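Beta-xylanase (Roseburia intestinalis L1-82, PDB 6SGF) probably cleaves beta-1,4-xylosidic linkages within xylan as a modular xylanase, of which this chain is the low-affinity xylan-binding module CBM86. Local coordinates at the interface of chains A and B. Sequence-based numbering; all coordinates share one arbitrary frame. Chains: chain A/B, Beta-xylanase.

Contact 1: the interface of chains A and B. Residues chain A 27-29, 62; chain B 27-29, 62.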
loop_
_atom_site.group_PDB
_atom_site.type_symbol
_atom_site.label_atom_id
_atom_site.label_comp_id
_atom_site.label_asym_id
_atom_site.label_seq_id
_atom_site.Cartn_x
_atom_site.Cartn_y
_atom_site.Cartn_z
ATOM N N ASP A 27 6.598 10.294 -0.671
ATOM C CA ASP A 27 5.421 9.993 -1.480
ATOM C C ASP A 27 4.860 8.603 -1.130
ATOM O O ASP A 27 4.395 7.853 -1.982
ATOM C CB ASP A 27 5.756 10.188 -2.974
ATOM C CG ASP A 27 6.141 11.673 -3.288
ATOM O OD1 ASP A 27 5.817 12.564 -2.462
ATOM O OD2 ASP A 27 6.769 11.985 -4.338
ATOM N N GLY A 28 4.902 8.275 0.159
ATOM C CA GLY A 28 4.335 7.048 0.699
ATOM C C GLY A 28 5.116 5.773 0.432
ATOM O O GLY A 28 4.624 4.690 0.752
ATOM N N GLN A 29 6.324 5.878 -0.106
ATOM C CA GLN A 29 7.176 4.747 -0.428
ATOM C C GLN A 29 8.523 4.916 0.253
ATOM O O GLN A 29 8.962 6.039 0.512
ATOM C CB GLN A 29 7.395 4.639 -1.916
ATOM C CG GLN A 29 6.111 4.642 -2.692
ATOM C CD GLN A 29 6.273 4.471 -4.177
ATOM O OE1 GLN A 29 7.306 4.791 -4.769
ATOM N NE2 GLN A 29 5.232 3.981 -4.800
ATOM N N ALA A 62 8.449 -0.479 -6.721
ATOM C CA ALA A 62 8.253 0.439 -7.835
ATOM C C ALA A 62 9.589 1.065 -8.190
ATOM O O ALA A 62 10.517 1.132 -7.365
ATOM C CB ALA A 62 7.212 1.526 -7.495
ATOM N N ASP B 27 4.092 3.602 -11.123
ATOM C CA ASP B 27 4.934 3.471 -9.933
ATOM C C ASP B 27 4.102 3.016 -8.734
ATOM O O ASP B 27 4.309 3.449 -7.605
ATOM C CB ASP B 27 5.673 4.788 -9.657
ATOM C CG ASP B 27 6.668 5.125 -10.761
ATOM O OD1 ASP B 27 6.976 4.220 -11.538
ATOM O OD2 ASP B 27 7.138 6.262 -10.873
ATOM N N GLY B 28 3.152 2.127 -8.997
ATOM C CA GLY B 28 2.340 1.521 -7.973
ATOM C C GLY B 28 1.262 2.410 -7.373
ATOM O O GLY B 28 0.616 2.001 -6.415
ATOM N N GLN B 29 1.031 3.597 -7.925
ATOM C CA GLN B 29 0.009 4.511 -7.426
ATOM C C GLN B 29 -0.951 4.916 -8.538
ATOM O O GLN B 29 -0.591 4.970 -9.711
ATOM C CB GLN B 29 0.662 5.771 -6.844
ATOM C CG GLN B 29 1.604 5.424 -5.703
ATOM C CD GLN B 29 2.279 6.643 -5.094
ATOM O OE1 GLN B 29 2.230 7.744 -5.660
ATOM N NE2 GLN B 29 2.946 6.437 -3.962
ATOM N N ALA B 62 -0.690 10.600 -1.771
ATOM C CA ALA B 62 0.647 11.174 -1.888
ATOM C C ALA B 62 0.605 12.265 -2.950
ATOM O O ALA B 62 -0.248 12.259 -3.827
ATOM C CB ALA B 62 1.687 10.089 -2.218
HETATM O O HOH W 1 2.849 3.664 -3.164
#
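The tight turn at residues 27-28 of each chain packs against the other chain, meeting the start of strand 29-33 (29-34 in chain B) and the end of strand 56-62. A:Gln29 and B:Gln29 reach toward each other tip to tip, their amide planes turned 65° apart. Each amide passes its partner and bonds to the turn behind it. NE2 of A:Gln29 donates to the backbone O of B:Asp27 at 3.0 Å, and NE2 of B:Gln29 donates to the backbone O of A:Asp27 at 2.8 Å. Both acceptors lie in the plane of the donating amide, and each nitrogen meets its carbonyl oxygen almost head-on. In A:Gln29, CG is anti to the carbonyl carbon (chi1 -52°) and the chain is extended beyond it, which carries the amide across to chain B. Water 1 bridges the two tips, 2.9 Å from NE2 of A:Gln29 and equally far from NE2 of B:Gln29. The carbonyl and the water together are likely to limit rotation of each amide. A leucine in place of A:Gln29 would probably leave the carbonyl of B:Asp27 without its donor from chain A and water 1 with one anchor fewer. The methyl groups close the flanks: CB of B:Ala62 lies 3.8 Å from CA of A:Asp27, and CB of A:Ala62 packs on B:Asp27 in the same way. A:Asp27 and A:Gly28 both have positive phi, as in a type I' turn. This turn joins strands 22-26 and 29-33 as a hairpin at the edge of the beta-sandwich module.

Contact 2: the interface of chains A and B. Residues chain A 6, 8, 10; chain B 6-8, 10.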
loop_
_atom_site.group_PDB
_atom_site.type_symbol
_atom_site.label_atom_id
_atom_site.label_comp_id
_atom_site.label_asym_id
_atom_site.label_seq_id
_atom_site.Cartn_x
_atom_site.Cartn_y
_atom_site.Cartn_z
ATOM N N LYS A 6 -5.012 -11.962 4.203
ATOM C CA LYS A 6 -3.834 -11.167 3.857
ATOM C C LYS A 6 -3.664 -10.016 4.842
ATOM O O LYS A 6 -4.559 -9.178 4.987
ATOM C CB LYS A 6 -3.948 -10.643 2.430
ATOM C CG LYS A 6 -3.627 -11.672 1.368
ATOM C CD LYS A 6 -4.023 -11.177 -0.009
ATOM C CE LYS A 6 -3.879 -12.287 -1.066
ATOM N NZ LYS A 6 -3.762 -11.750 -2.464
ATOM N N VAL A 8 -1.526 -6.762 5.210
ATOM C CA VAL A 8 -0.772 -5.891 4.316
ATOM C C VAL A 8 -0.190 -4.742 5.131
ATOM O O VAL A 8 -0.908 -4.083 5.892
ATOM C CB VAL A 8 -1.663 -5.375 3.172
ATOM C CG1 VAL A 8 -0.879 -4.482 2.211
ATOM C CG2 VAL A 8 -2.305 -6.524 2.445
ATOM N N THR A 10 1.728 -1.228 4.371
ATOM C CA THR A 10 2.323 -0.296 3.417
ATOM C C THR A 10 3.611 0.285 3.993
ATOM O O THR A 10 3.907 0.145 5.188
ATOM C CB THR A 10 1.350 0.817 3.037
ATOM O OG1 THR A 10 0.979 1.528 4.213
ATOM C CG2 THR A 10 0.072 0.259 2.386
ATOM N N LYS B 6 -8.066 -5.695 9.457
ATOM C CA LYS B 6 -7.884 -4.682 8.408
ATOM C C LYS B 6 -7.771 -5.327 7.049
ATOM O O LYS B 6 -6.998 -6.228 6.890
ATOM C CB LYS B 6 -6.604 -3.896 8.593
ATOM C CG LYS B 6 -6.597 -2.961 9.768
ATOM C CD LYS B 6 -5.359 -2.191 9.775
ATOM C CE LYS B 6 -5.401 -1.034 10.720
ATOM N NZ LYS B 6 -5.415 -1.506 12.112
ATOM N N LYS B 7 -8.619 -4.914 6.149
ATOM C CA LYS B 7 -8.515 -5.288 4.755
ATOM C C LYS B 7 -7.882 -4.119 3.999
ATOM O O LYS B 7 -8.456 -3.026 3.949
ATOM C CB LYS B 7 -9.896 -5.629 4.203
ATOM C CG LYS B 7 -10.505 -6.977 4.662
ATOM C CD LYS B 7 -9.501 -8.150 4.661
ATOM C CE LYS B 7 -8.519 -8.166 3.449
ATOM N NZ LYS B 7 -8.947 -8.912 2.235
ATOM N N VAL B 8 -6.683 -4.318 3.463
ATOM C CA VAL B 8 -5.920 -3.236 2.841
ATOM C C VAL B 8 -5.806 -3.523 1.361
ATOM O O VAL B 8 -5.373 -4.609 0.978
ATOM C CB VAL B 8 -4.513 -3.098 3.451
ATOM C CG1 VAL B 8 -3.721 -2.035 2.704
ATOM C CG2 VAL B 8 -4.546 -2.780 4.923
ATOM N N THR B 10 -3.862 -1.993 -1.929
ATOM C CA THR B 10 -2.992 -1.033 -2.583
ATOM C C THR B 10 -3.581 -0.674 -3.957
ATOM O O THR B 10 -4.510 -1.320 -4.448
ATOM C CB THR B 10 -1.569 -1.571 -2.715
ATOM O OG1 THR B 10 -1.546 -2.798 -3.439
ATOM C CG2 THR B 10 -0.942 -1.821 -1.321
HETATM O O HOH W 2 -3.758 -5.920 6.891
HETATM O O HOH W 3 -6.384 -8.670 6.918
HETATM O O HOH W 4 -5.018 -6.555 4.795
#
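A:Val8 and B:Val8 form the apolar centre, where strand 6-10 of chain A faces its copy in chain B. The two side chains cross obliquely, with CB of A:Val8 3.7 Å from CB of B:Val8. CG1 of A:Val8 packs on CG1 of B:Val8 at 3.8 Å. In both valines CG1 is anti to the backbone N (chi1 -179° in A:Val8), and the other branch, CG2, turns toward the partner's backbone O. The two strands cross at a steep angle near their valines, and the two-fold symmetry sets each residue against its own copy. A:Thr10 and B:Thr10 point their CG2 methyls at one another on one flank, but they stand too far apart for close packing.

The strands diverge on both sides of the valines; toward Lys6, water lies between the backbones. The carbonyl O of A:Lys6 is 4.3 Å from the carbonyl O of B:Lys6, and waters 3 and 4 each join them. Water 4 lies 2.7 Å from O of A:Lys6 and 2.9 Å from O of B:Lys6. The polar link is therefore made through solvent to main-chain atoms. The chain of B:Lys7 folds back over this rim, bringing CE toward O of A:Lys6. The symmetry is imperfect here: A:Lys6 buries more surface than B:Lys6, although both chains are extended as far as CE. N of A:Val8 bonds to water 2 at 2.9 Å (163° at H), whereas N of B:Val8 makes a more bent bond to water 4 at 3.1 Å (140° at H).

Contact 1 and contact 2 lie about 15 Å apart, measured between the centres of their C-alpha atoms. They share no residue and use different strands, yet both belong to the same two-fold interface of chains A and B. Contact 1 supplies direct hydrogen bonds from side chain to backbone, while contact 2 adds valine packing and a water layer. Together they probably fix the angle between the two modules. Residues that line the glycan pocket, such as A:Tyr38 and A:Lys71, take no part in either contact. The structure alone does not show whether this pairing occurs in the full-length xylanase.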